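Local coordinates for protein exosome subunit (Archaeoglobus fulgidus, PDB 2OGK) that is of unknown function: it belongs to an archaeal family that resembles RNA-binding proteins in structure but is judged unlikely to bind RNA, at residues W8-A13 against E55-K60; E26-L31 against D117-K122; T85-I90 against K134-A139; N94-R99 against L123-Y128. One frame throughout, in Å; residues are numbered along the deposited sequence.

All four contacts belong to one antiparallel sheet and the segments packed on it. Interaction 1 and interaction 4 are strand pairs. They depend on backbone hydrogen bonds, and each has a more exposed face, polar in interaction 1 and mixed (Val95, Arg124) in interaction 4, and a buried apolar face. Interaction 2 and interaction 3 are buried and apolar, with no hydrogen bond across either. Interaction 2 lays helix 21-29 and Leu31 after it on strand 118-126, the strand that interaction 4 also uses. Interaction 3 lies farther out: its centre is about 15 Å from the centre of the chain. It packs helix 132-142 against the turn before strand 95-101. Interactions 3 and 4 meet at Val135 and Asn94.

Interaction 1 of 4, residues W8-A13 against E55-K60; sequences WVRVSA and EVELTK
Arg10 and Glu57 face each other across two neighbouring antiparallel strands, 5-15 and 50-58, of the five-stranded sheet. Their side chains run alongside each other, pointing the same way, on the partly exposed face that also carries Ser12 and Glu55. Arg10 can be followed outward. Its CB and CG lie close to OE2 of Glu55. CG also touches CG of Glu57. Arg10 CD comes 3.5 Å from Glu55 OE2. The chain is extended from CG to NE, and this carries NE to Glu57 OE1 at 3.1 Å. That pair is a salt bridge, but its hydrogen bond is weak and bent, 128° at the hydrogen. Glu55 OE2 lies well out of the guanidinium plane; no N-H points at it, and any pull on the guanidinium is probably electrostatic. NE lies over the centre of the Trp8 ring, 3.5 Å above its plane, and Trp8 CZ2 lies over the centre of the guanidinium. An alanine in place of Arg10 would probably leave Glu57 without its charge partner and uncover that ring face. The other face is buried, with Val9 beside Leu58 and Val11 beside Val56. There Phe67 of helix 61-75 covers Val9 and Leu58. Val11 and Val56 form a hydrogen-bonded pair: Val11 N donates to Val56 O, and Val56 N to Val11 O, both at 2.7 Å.

Interaction 2 of 4, residues E26-L31 against D117-K122; sequences EAISTL and DPIAVK
Ile119 of strand 118-126 meets Ala27 and Ile28 of helix 21-29 and Leu31 in the loop that follows. The contacts between side chains are all apolar. Ile119 uses both of its branches. CG2, anti to the backbone N, reaches CD1 of Leu31 at 3.8 Å and CD1 of Ile28 at 4.0 Å. The Leu31 and Ile119 side chains slide past each other in opposite directions, while Ile28 crosses Ile119 at a slant. The other branch ends in CD1, which lies 4.3 Å from CB of Ala27. Val121 adds a looser touch, its CG2 to Leu31 CD1 at 4.3 Å. One contact involves a polar atom: Ile119 CD1 sits 3.5 Å from the backbone O of Ala27. No hydrogen bond joins the two segments. The contact is helix-on-sheet packing against the antiparallel sheet, an alpha+beta arrangement. Ala105 of helix 102-106 also touches Ala27 and Ile119, and Val11 of strand 5-15 borders Ile119. An alanine at Ile119 would probably open a gap where CG2 and CD1 lay, with Ile28 CD1 and Leu31 CD1 losing their contacts to it. With no polar bond to set direction, the fit of helix on strand rests here on the shape of these buried branches.

Interaction 3 of 4, residues T85-I90 against K134-A139; sequences TLEDRI and KVIEFA
Helix 132-142, which follows strand 118-126 in the chain, packs here against the turn that leads from helix 79-84 towards strand 95-101. Leu86 and Ile90 of the turn face Val135, Ile136 and Ala139 of the helix. Leu86 divides its two methyls between two partners. CD1 meets CD1 of Ile136 at 3.7 Å, and CD2 meets CB of Ala139 at 3.9 Å. The Leu86 and Ile136 side chains cross at a slant. Ile90 reaches the same alanine, its CD1 being 3.6 Å from Ala139 CB. The small methyl of Ala139 thus sits against both turn residues. At the other branch of Ile90, CG2 is 4.3 Å from CG1 of Val135. The contact continues the packing of this helix on the sheet: Ala139 also touches Leu125 of strand 118-126, and Ile90 of the turn touches Leu96 of strand 95-101. The turn is held by its own bonds. Leu86 O accepts from both Arg89 N and Ile90 N. Arg89 NE donates to Thr85 OG1 at 2.8 Å, with the oxygen tilted 20° from the guanidinium plane. Glu87 lies at the exposed border, where its OE1 comes 4.3 Å from Ile136 CG1. Its OE2 forms a salt bridge with Arg132 and a hydrogen bond with Tyr47 of the second subunit, which also packs on Ile136.

Interaction 4 of 4, residues N94-R99 against L123-Y128; sequences NVLHIR and LRLVTY
Leu96 N donates to Leu123 O at 3.0 Å in an almost straight bond, 175° at the hydrogen. The return bond, Leu123 N to Leu96 O, is weak and bent. Beyond it, Leu125 N donates to Asn94 O at 3.3 Å and approaches nearly in line with the C=O. These bonds join two antiparallel strands, 95-101 and 118-126. Between them Val95 and Arg124 form a non-hydrogen-bonded pair. Arg124 is extended as far as NE and then turns; its NH1 lies 3.8 Å from Asn94 CB. The planes of the Asn94 amide and the guanidinium are 50° apart, and no hydrogen bond links the two groups. The buried face is apolar. Leu96 and Leu123 lie side by side, pointing the same way, with Leu96 CG 4.0 Å from Leu123 CD1. Leu125 CD1 reaches Leu96 CB at 4.2 Å. Strand 95-101 is the outermost one on this side of the sheet within the chain. Strand 5-15 flanks 118-126 on the other side, where Trp8 touches Arg124. Helix 132-142 covers Leu125 with Phe138 and Ala139, and its Val135 packs on Asn94.

Interaction 1 of 4, residues W8-A13 against E55-K60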
loop_
_atom_site.group_PDB
_atom_site.type_symbol
_atom_site.label_atom_id
_atom_site.label_comp_id
_atom_site.label_asym_id
_atom_site.label_seq_id
_atom_site.Cartn_x
_atom_site.Cartn_y
_atom_site.Cartn_z
ATOM N N TRP D 8 14.280 -0.543 -5.074
ATOM C CA TRP D 8 13.520 -0.020 -6.220
ATOM C C TRP D 8 12.611 1.155 -5.882
ATOM O O TRP D 8 12.550 1.601 -4.738
ATOM C CB TRP D 8 12.664 -1.111 -6.882
ATOM C CG TRP D 8 11.803 -1.905 -5.952
ATOM C CD1 TRP D 8 12.010 -3.188 -5.559
ATOM C CD2 TRP D 8 10.582 -1.485 -5.327
ATOM N NE1 TRP D 8 10.995 -3.609 -4.732
ATOM C CE2 TRP D 8 10.103 -2.584 -4.569
ATOM C CE3 TRP D 8 9.844 -0.289 -5.329
ATOM C CZ2 TRP D 8 8.917 -2.527 -3.819
ATOM C CZ3 TRP D 8 8.662 -0.233 -4.580
ATOM C CH2 TRP D 8 8.217 -1.350 -3.836
ATOM N N VAL D 9 11.905 1.639 -6.901
ATOM C CA VAL D 9 10.974 2.759 -6.769
ATOM C C VAL D 9 9.812 2.626 -7.744
ATOM O O VAL D 9 10.010 2.551 -8.953
ATOM C CB VAL D 9 11.661 4.125 -7.042
ATOM C CG1 VAL D 9 10.600 5.202 -7.279
ATOM C CG2 VAL D 9 12.544 4.514 -5.864
ATOM N N ARG D 10 8.599 2.616 -7.206
ATOM C CA ARG D 10 7.399 2.503 -8.026
ATOM C C ARG D 10 6.506 3.745 -7.912
ATOM O O ARG D 10 6.150 4.179 -6.819
ATOM C CB ARG D 10 6.643 1.228 -7.647
ATOM C CG ARG D 10 7.481 -0.008 -7.905
ATOM C CD ARG D 10 6.830 -1.277 -7.412
ATOM N NE ARG D 10 7.760 -2.400 -7.498
ATOM C CZ ARG D 10 7.562 -3.598 -6.949
ATOM N NH1 ARG D 10 6.451 -3.849 -6.260
ATOM N NH2 ARG D 10 8.485 -4.547 -7.086
ATOM N N VAL D 11 6.186 4.323 -9.068
ATOM C CA VAL D 11 5.345 5.519 -9.163
ATOM C C VAL D 11 4.096 5.175 -9.964
ATOM O O VAL D 11 4.178 4.857 -11.146
ATOM C CB VAL D 11 6.082 6.682 -9.875
ATOM C CG1 VAL D 11 5.129 7.827 -10.114
ATOM C CG2 VAL D 11 7.260 7.155 -9.033
ATOM N N SER D 12 2.938 5.248 -9.320
ATOM C CA SER D 12 1.703 4.909 -9.996
ATOM C C SER D 12 0.537 5.855 -9.771
ATOM O O SER D 12 0.487 6.613 -8.803
ATOM C CB SER D 12 1.294 3.500 -9.603
ATOM O OG SER D 12 1.423 3.346 -8.204
ATOM N N ALA D 13 -0.405 5.781 -10.706
ATOM C CA ALA D 13 -1.619 6.584 -10.699
ATOM C C ALA D 13 -2.690 5.807 -11.457
ATOM O O ALA D 13 -2.395 4.818 -12.131
ATOM C CB ALA D 13 -1.367 7.925 -11.369
ATOM N N GLU D 55 2.006 2.615 -13.978
ATOM C CA GLU D 55 3.122 2.504 -13.048
ATOM C C GLU D 55 4.483 2.668 -13.713
ATOM O O GLU D 55 4.737 2.127 -14.784
ATOM C CB GLU D 55 3.097 1.167 -12.305
ATOM C CG GLU D 55 3.981 1.186 -11.055
ATOM C CD GLU D 55 4.503 -0.189 -10.655
ATOM O OE1 GLU D 55 5.289 -0.790 -11.428
ATOM O OE2 GLU D 55 4.133 -0.668 -9.560
ATOM N N VAL D 56 5.353 3.420 -13.050
ATOM C CA VAL D 56 6.714 3.674 -13.510
ATOM C C VAL D 56 7.636 3.095 -12.439
ATOM O O VAL D 56 7.535 3.477 -11.276
ATOM C CB VAL D 56 6.998 5.187 -13.612
ATOM C CG1 VAL D 56 8.439 5.429 -14.038
ATOM C CG2 VAL D 56 6.022 5.831 -14.572
ATOM N N GLU D 57 8.519 2.172 -12.814
ATOM C CA GLU D 57 9.435 1.578 -11.843
ATOM C C GLU D 57 10.913 1.809 -12.185
ATOM O O GLU D 57 11.361 1.514 -13.291
ATOM C CB GLU D 57 9.169 0.078 -11.714
ATOM C CG GLU D 57 10.119 -0.617 -10.756
ATOM C CD GLU D 57 10.026 -2.132 -10.823
ATOM O OE1 GLU D 57 9.054 -2.714 -10.293
ATOM O OE2 GLU D 57 10.933 -2.744 -11.423
ATOM N N LEU D 58 11.663 2.343 -11.225
ATOM C CA LEU D 58 13.091 2.602 -11.409
ATOM C C LEU D 58 13.908 1.517 -10.724
ATOM O O LEU D 58 13.764 1.284 -9.527
ATOM C CB LEU D 58 13.468 3.968 -10.836
ATOM C CG LEU D 58 13.240 5.161 -11.765
ATOM C CD1 LEU D 58 11.811 5.145 -12.299
ATOM C CD2 LEU D 58 13.533 6.447 -11.012
ATOM N N THR D 59 14.776 0.862 -11.486
ATOM C CA THR D 59 15.587 -0.215 -10.940
ATOM C C THR D 59 17.098 -0.002 -11.111
ATOM O O THR D 59 17.905 -0.818 -10.664
ATOM C CB THR D 59 15.144 -1.561 -11.559
ATOM O OG1 THR D 59 15.908 -2.633 -10.993
ATOM C CG2 THR D 59 15.310 -1.529 -13.073
ATOM N N LYS D 60 17.475 1.102 -11.751
ATOM C CA LYS D 60 18.884 1.435 -11.948
ATOM C C LYS D 60 19.283 2.409 -10.850
ATOM O O LYS D 60 18.815 3.545 -10.830
ATOM C CB LYS D 60 19.098 2.078 -13.320
#

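Interaction 2 of 4, residues E26-L31 against D117-K122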
loop_
_atom_site.group_PDB
_atom_site.type_symbol
_atom_site.label_atom_id
_atom_site.label_comp_id
_atom_site.label_asym_id
_atom_site.label_seq_id
_atom_site.Cartn_x
_atom_site.Cartn_y
_atom_site.Cartn_z
ATOM N N GLU D 26 1.542 13.080 -17.829
ATOM C CA GLU D 26 2.268 14.337 -17.684
ATOM C C GLU D 26 2.376 14.734 -16.218
ATOM O O GLU D 26 3.434 15.169 -15.768
ATOM C CB GLU D 26 1.568 15.442 -18.482
ATOM C CG GLU D 26 2.123 15.649 -19.885
ATOM C CD GLU D 26 2.203 14.361 -20.701
ATOM O OE1 GLU D 26 2.577 14.438 -21.894
ATOM O OE2 GLU D 26 1.901 13.271 -20.166
ATOM N N ALA D 27 1.278 14.596 -15.479
ATOM C CA ALA D 27 1.286 14.925 -14.065
ATOM C C ALA D 27 2.272 13.964 -13.397
ATOM O O ALA D 27 2.823 14.260 -12.336
ATOM C CB ALA D 27 -0.105 14.761 -13.478
ATOM N N ILE D 28 2.489 12.813 -14.035
ATOM C CA ILE D 28 3.420 11.800 -13.538
ATOM C C ILE D 28 4.846 12.291 -13.758
ATOM O O ILE D 28 5.664 12.279 -12.845
ATOM C CB ILE D 28 3.284 10.466 -14.308
ATOM C CG1 ILE D 28 1.964 9.771 -13.967
ATOM C CG2 ILE D 28 4.468 9.577 -14.017
ATOM C CD1 ILE D 28 1.929 9.094 -12.627
ATOM N N SER D 29 5.136 12.722 -14.980
ATOM C CA SER D 29 6.467 13.190 -15.330
ATOM C C SER D 29 6.951 14.362 -14.498
ATOM O O SER D 29 8.152 14.584 -14.416
ATOM C CB SER D 29 6.531 13.572 -16.814
ATOM O OG SER D 29 5.884 14.810 -17.061
ATOM N N THR D 30 6.042 15.120 -13.890
ATOM C CA THR D 30 6.461 16.266 -13.080
ATOM C C THR D 30 7.465 15.807 -12.016
ATOM O O THR D 30 8.299 16.589 -11.534
ATOM C CB THR D 30 5.244 16.966 -12.396
ATOM O OG1 THR D 30 4.596 17.834 -13.336
ATOM C CG2 THR D 30 5.692 17.794 -11.204
ATOM N N LEU D 31 7.392 14.519 -11.688
ATOM C CA LEU D 31 8.250 13.904 -10.682
ATOM C C LEU D 31 9.564 13.379 -11.239
ATOM O O LEU D 31 10.429 12.936 -10.479
ATOM C CB LEU D 31 7.499 12.757 -10.008
ATOM C CG LEU D 31 6.179 13.135 -9.338
ATOM C CD1 LEU D 31 5.498 11.883 -8.820
ATOM C CD2 LEU D 31 6.431 14.119 -8.212
ATOM N N ASP D 117 -7.395 10.185 -4.726
ATOM C CA ASP D 117 -6.818 9.775 -5.999
ATOM C C ASP D 117 -5.515 10.534 -6.207
ATOM O O ASP D 117 -5.482 11.611 -6.822
ATOM C CB ASP D 117 -7.803 10.028 -7.148
ATOM C CG ASP D 117 -7.215 9.706 -8.519
ATOM O OD1 ASP D 117 -6.778 8.557 -8.751
ATOM O OD2 ASP D 117 -7.197 10.613 -9.377
ATOM N N PRO D 118 -4.416 9.987 -5.662
ATOM C CA PRO D 118 -3.099 10.604 -5.778
ATOM C C PRO D 118 -2.172 9.779 -6.656
ATOM O O PRO D 118 -2.592 8.812 -7.302
ATOM C CB PRO D 118 -2.625 10.601 -4.341
ATOM C CG PRO D 118 -3.027 9.203 -3.934
ATOM C CD PRO D 118 -4.422 9.027 -4.541
ATOM N N ILE D 119 -0.905 10.191 -6.661
ATOM C CA ILE D 119 0.153 9.506 -7.392
ATOM C C ILE D 119 0.972 8.821 -6.298
ATOM O O ILE D 119 1.640 9.481 -5.497
ATOM C CB ILE D 119 1.040 10.504 -8.192
ATOM C CG1 ILE D 119 0.212 11.129 -9.331
ATOM C CG2 ILE D 119 2.277 9.785 -8.748
ATOM C CD1 ILE D 119 0.933 12.197 -10.154
ATOM N N ALA D 120 0.883 7.497 -6.253
ATOM C CA ALA D 120 1.585 6.710 -5.256
ATOM C C ALA D 120 3.050 6.492 -5.602
ATOM O O ALA D 120 3.393 6.081 -6.708
ATOM C CB ALA D 120 0.892 5.368 -5.079
ATOM N N VAL D 121 3.909 6.757 -4.627
ATOM C CA VAL D 121 5.342 6.591 -4.794
ATOM C C VAL D 121 5.910 5.692 -3.702
ATOM O O VAL D 121 6.165 6.163 -2.601
ATOM C CB VAL D 121 6.066 7.957 -4.712
ATOM C CG1 VAL D 121 7.566 7.777 -4.932
ATOM C CG2 VAL D 121 5.481 8.919 -5.736
ATOM N N LYS D 122 6.087 4.404 -3.989
ATOM C CA LYS D 122 6.680 3.503 -3.002
ATOM C C LYS D 122 8.177 3.442 -3.274
ATOM O O LYS D 122 8.633 3.715 -4.381
ATOM C CB LYS D 122 6.131 2.066 -3.075
ATOM C CG LYS D 122 5.008 1.803 -4.028
ATOM C CD LYS D 122 3.688 2.320 -3.514
ATOM C CE LYS D 122 2.654 2.342 -4.648
ATOM N NZ LYS D 122 3.060 3.181 -5.863
#

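Interaction 3 of 4, residues T85-I90 against K134-A139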
loop_
_atom_site.group_PDB
_atom_site.type_symbol
_atom_site.label_atom_id
_atom_site.label_comp_id
_atom_site.label_asym_id
_atom_site.label_seq_id
_atom_site.Cartn_x
_atom_site.Cartn_y
_atom_site.Cartn_z
ATOM N N THR D 85 6.871 12.137 10.048
ATOM C CA THR D 85 5.816 11.143 9.898
ATOM C C THR D 85 6.282 9.815 9.303
ATOM O O THR D 85 5.464 9.002 8.836
ATOM C CB THR D 85 4.689 11.714 9.034
ATOM O OG1 THR D 85 5.218 12.124 7.766
ATOM C CG2 THR D 85 4.068 12.918 9.721
ATOM N N LEU D 86 7.596 9.609 9.339
ATOM C CA LEU D 86 8.239 8.403 8.820
ATOM C C LEU D 86 7.622 7.104 9.298
ATOM O O LEU D 86 7.443 6.161 8.525
ATOM C CB LEU D 86 9.718 8.386 9.217
ATOM C CG LEU D 86 10.737 9.178 8.395
ATOM C CD1 LEU D 86 12.086 9.136 9.100
ATOM C CD2 LEU D 86 10.821 8.603 6.990
ATOM N N GLU D 87 7.327 7.065 10.589
ATOM C CA GLU D 87 6.757 5.897 11.236
ATOM C C GLU D 87 5.365 5.492 10.696
ATOM O O GLU D 87 4.922 4.366 10.909
ATOM C CB GLU D 87 6.726 6.161 12.743
ATOM C CG GLU D 87 6.713 4.931 13.614
ATOM C CD GLU D 87 8.077 4.314 13.813
ATOM O OE1 GLU D 87 8.987 4.993 14.319
ATOM O OE2 GLU D 87 8.238 3.134 13.473
ATOM N N ASP D 88 4.695 6.395 9.979
ATOM C CA ASP D 88 3.375 6.102 9.401
ATOM C C ASP D 88 3.400 5.939 7.888
ATOM O O ASP D 88 2.349 5.770 7.269
ATOM C CB ASP D 88 2.379 7.216 9.716
ATOM C CG ASP D 88 2.233 7.459 11.192
ATOM O OD1 ASP D 88 1.874 6.505 11.928
ATOM O OD2 ASP D 88 2.478 8.612 11.610
ATOM N N ARG D 89 4.594 6.014 7.304
ATOM C CA ARG D 89 4.777 5.905 5.857
ATOM C C ARG D 89 5.441 4.607 5.502
ATOM O O ARG D 89 5.247 4.088 4.405
ATOM C CB ARG D 89 5.678 7.018 5.339
ATOM C CG ARG D 89 5.364 8.349 5.909
ATOM C CD ARG D 89 6.366 9.399 5.489
ATOM N NE ARG D 89 5.660 10.663 5.474
ATOM C CZ ARG D 89 4.760 10.966 4.554
ATOM N NH1 ARG D 89 4.497 10.103 3.584
ATOM N NH2 ARG D 89 4.082 12.096 4.635
ATOM N N ILE D 90 6.261 4.110 6.420
ATOM C CA ILE D 90 6.973 2.862 6.197
ATOM C C ILE D 90 6.194 1.701 6.791
ATOM O O ILE D 90 5.959 1.658 7.993
ATOM C CB ILE D 90 8.392 2.919 6.819
ATOM C CG1 ILE D 90 9.159 4.109 6.214
ATOM C CG2 ILE D 90 9.117 1.579 6.601
ATOM C CD1 ILE D 90 10.509 4.383 6.843
ATOM N N LYS D 134 17.083 -0.309 11.919
ATOM C CA LYS D 134 18.082 0.033 10.934
ATOM C C LYS D 134 17.413 0.708 9.722
ATOM O O LYS D 134 17.979 1.609 9.107
ATOM C CB LYS D 134 18.870 -1.241 10.523
ATOM N N VAL D 135 16.184 0.294 9.420
ATOM C CA VAL D 135 15.434 0.822 8.287
ATOM C C VAL D 135 15.016 2.271 8.431
ATOM O O VAL D 135 15.230 3.080 7.532
ATOM C CB VAL D 135 14.167 -0.023 8.023
ATOM C CG1 VAL D 135 13.254 0.691 7.035
ATOM C CG2 VAL D 135 14.572 -1.394 7.486
ATOM N N ILE D 136 14.402 2.590 9.562
ATOM C CA ILE D 136 13.927 3.944 9.850
ATOM C C ILE D 136 15.126 4.918 9.915
ATOM O O ILE D 136 15.040 6.064 9.478
ATOM C CB ILE D 136 13.107 3.902 11.174
ATOM C CG1 ILE D 136 11.935 4.897 11.127
ATOM C CG2 ILE D 136 14.039 4.078 12.361
ATOM C CD1 ILE D 136 12.287 6.338 11.453
ATOM N N GLU D 137 16.252 4.438 10.435
ATOM C CA GLU D 137 17.476 5.226 10.510
ATOM C C GLU D 137 17.928 5.604 9.092
ATOM O O GLU D 137 18.314 6.742 8.817
ATOM C CB GLU D 137 18.579 4.413 11.185
ATOM C CG GLU D 137 19.911 5.143 11.285
ATOM C CD GLU D 137 21.087 4.214 11.549
ATOM O OE1 GLU D 137 21.185 3.168 10.865
ATOM O OE2 GLU D 137 21.923 4.533 12.426
ATOM N N PHE D 138 17.883 4.626 8.200
ATOM C CA PHE D 138 18.265 4.824 6.814
ATOM C C PHE D 138 17.336 5.824 6.130
ATOM O O PHE D 138 17.794 6.771 5.480
ATOM C CB PHE D 138 18.232 3.478 6.083
ATOM C CG PHE D 138 18.331 3.592 4.594
ATOM C CD1 PHE D 138 19.260 4.442 4.006
ATOM C CD2 PHE D 138 17.512 2.826 3.774
ATOM C CE1 PHE D 138 19.373 4.529 2.624
ATOM C CE2 PHE D 138 17.614 2.902 2.388
ATOM C CZ PHE D 138 18.547 3.754 1.811
ATOM N N ALA D 139 16.030 5.610 6.281
ATOM C CA ALA D 139 15.037 6.489 5.677
ATOM C C ALA D 139 15.249 7.892 6.188
ATOM O O ALA D 139 15.188 8.844 5.432
ATOM C CB ALA D 139 13.638 6.022 6.012
#

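Interaction 4 of 4, residues N94-R99 against L123-Y128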
loop_
_atom_site.group_PDB
_atom_site.type_symbol
_atom_site.label_atom_id
_atom_site.label_comp_id
_atom_site.label_asym_id
_atom_site.label_seq_id
_atom_site.Cartn_x
_atom_site.Cartn_y
_atom_site.Cartn_z
ATOM N N ASN D 94 8.888 -2.745 4.897
ATOM C CA ASN D 94 9.934 -1.743 4.697
ATOM C C ASN D 94 9.750 -0.863 3.479
ATOM O O ASN D 94 10.725 -0.380 2.898
ATOM C CB ASN D 94 11.291 -2.405 4.612
ATOM C CG ASN D 94 11.567 -3.258 5.797
ATOM O OD1 ASN D 94 11.611 -2.775 6.934
ATOM N ND2 ASN D 94 11.740 -4.554 5.553
ATOM N N VAL D 95 8.504 -0.650 3.080
ATOM C CA VAL D 95 8.281 0.209 1.942
ATOM C C VAL D 95 7.901 1.590 2.438
ATOM O O VAL D 95 7.046 1.738 3.317
ATOM C CB VAL D 95 7.185 -0.343 1.008
ATOM C CG1 VAL D 95 7.096 0.518 -0.236
ATOM C CG2 VAL D 95 7.507 -1.771 0.626
ATOM N N LEU D 96 8.589 2.589 1.892
ATOM C CA LEU D 96 8.335 3.984 2.227
ATOM C C LEU D 96 7.322 4.538 1.219
ATOM O O LEU D 96 7.556 4.534 0.009
ATOM C CB LEU D 96 9.640 4.786 2.202
ATOM C CG LEU D 96 9.624 6.323 2.209
ATOM C CD1 LEU D 96 8.744 6.885 3.321
ATOM C CD2 LEU D 96 11.062 6.797 2.366
ATOM N N HIS D 97 6.202 5.018 1.759
ATOM C CA HIS D 97 5.084 5.540 0.985
ATOM C C HIS D 97 4.900 7.048 0.925
ATOM O O HIS D 97 4.800 7.728 1.948
ATOM C CB HIS D 97 3.814 4.914 1.517
ATOM C CG HIS D 97 3.824 3.427 1.457
ATOM N ND1 HIS D 97 3.622 2.736 0.288
ATOM C CD2 HIS D 97 4.029 2.497 2.416
ATOM C CE1 HIS D 97 3.698 1.440 0.526
ATOM N NE2 HIS D 97 3.945 1.267 1.810
ATOM N N ILE D 98 4.829 7.551 -0.301
ATOM C CA ILE D 98 4.637 8.967 -0.550
ATOM C C ILE D 98 3.624 9.139 -1.683
ATOM O O ILE D 98 3.829 8.663 -2.802
ATOM C CB ILE D 98 5.978 9.662 -0.905
ATOM C CG1 ILE D 98 6.894 9.660 0.328
ATOM C CG2 ILE D 98 5.728 11.097 -1.358
ATOM C CD1 ILE D 98 8.206 10.400 0.147
ATOM N N ARG D 99 2.520 9.810 -1.359
ATOM C CA ARG D 99 1.445 10.066 -2.307
ATOM C C ARG D 99 1.373 11.561 -2.620
ATOM O O ARG D 99 1.354 12.405 -1.720
ATOM C CB ARG D 99 0.112 9.570 -1.731
ATOM N N LEU D 123 8.940 3.093 -2.252
ATOM C CA LEU D 123 10.382 2.968 -2.382
ATOM C C LEU D 123 10.803 1.866 -1.444
ATOM O O LEU D 123 10.624 2.000 -0.235
ATOM C CB LEU D 123 11.096 4.251 -1.961
ATOM C CG LEU D 123 10.658 5.568 -2.576
ATOM C CD1 LEU D 123 9.535 6.187 -1.743
ATOM C CD2 LEU D 123 11.842 6.492 -2.610
ATOM N N ARG D 124 11.346 0.773 -1.969
ATOM C CA ARG D 124 11.765 -0.267 -1.050
ATOM C C ARG D 124 13.138 0.074 -0.492
ATOM O O ARG D 124 14.061 0.417 -1.229
ATOM C CB ARG D 124 11.803 -1.645 -1.701
ATOM C CG ARG D 124 11.656 -2.718 -0.644
ATOM C CD ARG D 124 11.926 -4.129 -1.131
ATOM N NE ARG D 124 11.469 -5.096 -0.132
ATOM C CZ ARG D 124 11.881 -5.128 1.139
ATOM N NH1 ARG D 124 12.776 -4.252 1.582
ATOM N NH2 ARG D 124 11.368 -6.017 1.984
ATOM N N LEU D 125 13.255 0.009 0.826
ATOM C CA LEU D 125 14.510 0.300 1.485
ATOM C C LEU D 125 14.982 -1.033 2.032
ATOM O O LEU D 125 14.186 -1.796 2.584
ATOM C CB LEU D 125 14.305 1.282 2.634
ATOM C CG LEU D 125 13.513 2.561 2.366
ATOM C CD1 LEU D 125 13.259 3.258 3.680
ATOM C CD2 LEU D 125 14.263 3.464 1.430
ATOM N N VAL D 126 16.270 -1.318 1.868
ATOM C CA VAL D 126 16.829 -2.575 2.349
ATOM C C VAL D 126 18.049 -2.278 3.220
ATOM O O VAL D 126 18.868 -1.404 2.895
ATOM C CB VAL D 126 17.209 -3.495 1.154
ATOM C CG1 VAL D 126 16.019 -3.634 0.209
ATOM C CG2 VAL D 126 18.397 -2.923 0.406
ATOM N N THR D 127 18.156 -2.993 4.334
ATOM C CA THR D 127 19.266 -2.784 5.249
ATOM C C THR D 127 19.805 -4.110 5.789
ATOM O O THR D 127 19.162 -5.146 5.652
ATOM C CB THR D 127 18.844 -1.869 6.471
ATOM O OG1 THR D 127 17.859 -2.531 7.280
ATOM C CG2 THR D 127 18.281 -0.545 5.991
ATOM N N TYR D 128 21.007 -4.071 6.367
ATOM C CA TYR D 128 21.574 -5.251 6.996
ATOM C C TYR D 128 22.006 -4.893 8.417
ATOM O O TYR D 128 22.895 -4.072 8.625
ATOM C CB TYR D 128 22.786 -5.800 6.251
ATOM C CG TYR D 128 23.122 -7.201 6.715
ATOM C CD1 TYR D 128 22.643 -8.309 6.026
ATOM C CD2 TYR D 128 23.824 -7.413 7.911
ATOM C CE1 TYR D 128 22.837 -9.592 6.506
ATOM C CE2 TYR D 128 24.025 -8.697 8.415
ATOM C CZ TYR D 128 23.523 -9.793 7.706
ATOM O OH TYR D 128 23.667 -11.078 8.209
#